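Local atomic coordinates of conjugal transfer protein TRWB (Escherichia coli, PDB entry 1E9R), a protein that acts as the coupling protein of bacterial conjugation, a hexamer resembling ring helicases and F1-ATPase that probably uses ATP to help move DNA into the transfer channel. Residues B[119-122]-B[126-129]. Residues are numbered along the deposited sequence; the frame is centred on the assembly and turned at random.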
loop_
_atom_site.group_PDB
_atom_site.type_symbol
_atom_site.label_atom_id
_atom_site.label_comp_id
_atom_site.label_asym_id
_atom_site.label_seq_id
_atom_site.Cartn_x
_atom_site.Cartn_y
_atom_site.Cartn_z
ATOM N N ASN B 119 43.294 1.656 -2.866
ATOM C CA ASN B 119 44.136 2.044 -1.740
ATOM C C ASN B 119 43.629 1.608 -0.370
ATOM O O ASN B 119 44.361 1.732 0.616
ATOM C CB ASN B 119 44.328 3.568 -1.711
ATOM C CG ASN B 119 44.843 4.126 -3.033
ATOM O OD1 ASN B 119 45.434 3.410 -3.837
ATOM N ND2 ASN B 119 44.631 5.423 -3.252
ATOM N N GLU B 120 42.395 1.107 -0.294
ATOM C CA GLU B 120 41.833 0.708 0.996
ATOM C C GLU B 120 41.819 -0.792 1.218
ATOM O O GLU B 120 41.427 -1.272 2.284
ATOM C CB GLU B 120 40.410 1.240 1.137
ATOM C CG GLU B 120 40.221 2.697 0.729
ATOM C CD GLU B 120 41.076 3.675 1.520
ATOM O OE1 GLU B 120 41.720 3.275 2.508
ATOM O OE2 GLU B 120 41.094 4.865 1.153
ATOM N N ILE B 121 42.257 -1.540 0.219
ATOM C CA ILE B 121 42.250 -2.983 0.341
ATOM C C ILE B 121 43.431 -3.472 1.165
ATOM O O ILE B 121 44.585 -3.220 0.817
ATOM C CB ILE B 121 42.283 -3.642 -1.058
ATOM C CG1 ILE B 121 41.224 -3.003 -1.965
ATOM C CG2 ILE B 121 42.044 -5.146 -0.938
ATOM C CD1 ILE B 121 39.790 -3.221 -1.515
ATOM N N ARG B 122 43.145 -4.146 2.276
ATOM C CA ARG B 122 44.201 -4.701 3.120
ATOM C C ARG B 122 44.070 -6.223 3.070
ATOM O O ARG B 122 45.016 -6.925 2.730
ATOM C CB ARG B 122 44.060 -4.251 4.577
ATOM C CG ARG B 122 44.060 -2.755 4.821
ATOM C CD ARG B 122 45.430 -2.147 4.749
ATOM N NE ARG B 122 45.402 -0.746 5.163
ATOM C CZ ARG B 122 45.264 -0.326 6.420
ATOM N NH1 ARG B 122 45.138 -1.202 7.408
ATOM N NH2 ARG B 122 45.268 0.975 6.691
ATOM N N ASP B 126 38.129 -7.169 2.234
ATOM C CA ASP B 126 37.959 -5.741 1.977
ATOM C C ASP B 126 37.393 -5.458 0.601
ATOM O O ASP B 126 36.914 -4.355 0.347
ATOM C CB ASP B 126 39.277 -4.984 2.122
ATOM C CG ASP B 126 39.737 -4.902 3.543
ATOM O OD1 ASP B 126 38.873 -4.899 4.439
ATOM O OD2 ASP B 126 40.960 -4.826 3.769
ATOM N N TRP B 127 37.449 -6.437 -0.297
ATOM C CA TRP B 127 36.918 -6.218 -1.632
ATOM C C TRP B 127 35.412 -5.995 -1.597
ATOM O O TRP B 127 34.910 -5.039 -2.196
ATOM C CB TRP B 127 37.256 -7.385 -2.558
ATOM C CG TRP B 127 38.720 -7.469 -2.902
ATOM C CD1 TRP B 127 39.610 -8.402 -2.464
ATOM C CD2 TRP B 127 39.464 -6.571 -3.739
ATOM N NE1 TRP B 127 40.861 -8.145 -2.972
ATOM C CE2 TRP B 127 40.797 -7.026 -3.757
ATOM C CE3 TRP B 127 39.130 -5.426 -4.472
ATOM C CZ2 TRP B 127 41.800 -6.375 -4.481
ATOM C CZ3 TRP B 127 40.129 -4.779 -5.193
ATOM C CH2 TRP B 127 41.447 -5.258 -5.190
ATOM N N GLN B 128 34.684 -6.863 -0.897
ATOM C CA GLN B 128 33.235 -6.700 -0.803
ATOM C C GLN B 128 32.912 -5.490 0.077
ATOM O O GLN B 128 31.990 -4.712 -0.181
ATOM C CB GLN B 128 32.576 -7.958 -0.221
ATOM C CG GLN B 128 31.087 -7.766 0.131
ATOM C CD GLN B 128 30.195 -7.208 -1.025
ATOM O OE1 GLN B 128 30.676 -6.871 -2.124
ATOM N NE2 GLN B 128 28.884 -7.111 -0.758
ATOM N N ARG B 129 33.706 -5.348 1.120
ATOM C CA ARG B 129 33.569 -4.268 2.064
ATOM C C ARG B 129 33.541 -2.899 1.374
ATOM O O ARG B 129 32.680 -2.068 1.652
ATOM C CB ARG B 129 34.739 -4.359 3.035
ATOM C CG ARG B 129 34.606 -3.553 4.273
ATOM C CD ARG B 129 35.766 -3.849 5.189
ATOM N NE ARG B 129 35.780 -2.913 6.304
ATOM C CZ ARG B 129 36.836 -2.671 7.068
ATOM N NH1 ARG B 129 37.982 -3.302 6.841
ATOM N NH2 ARG B 129 36.744 -1.783 8.050
#
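Ile121 and Asp126 bring the two backbones to 5.4 Å between their CA atoms, where the loop that follows a 3-10 segment ending at Glu120 folds back against the first turn of helix 126-134. The Asp126 carboxylate bridges the gap: OD2 accepts the backbone N-H of Arg122 at 2.7 Å through its anti lone pair, with an N-H...O angle of 149°, and also takes the amide of Asn123 and a salt bridge from Arg232. The other oxygen, Asp126 OD1, forms a salt bridge with NH1 of Arg129 at 3.0 Å, on the syn side and 30° out of the carboxylate plane. Losing the carboxylate to an alanine here would probably leave the Arg122 amide without its acceptor, and Arg129 and Arg232 without the carboxylate that their charges meet. Beside this polar grip, Ile121 lies across one face of the indole. With CG2 anti to the backbone N, this methyl of Ile121 makes a CH-pi contact 3.9 Å from the centroid of the five-membered ring of Trp127, while Ile121 CD1 comes within 3.6 Å of Asp126 O. Arg122 forms a salt bridge with Glu236, which together with Arg232 ties the loop and the start of helix 126-134 to helix 231-236, while the indole packs on helix 141-163.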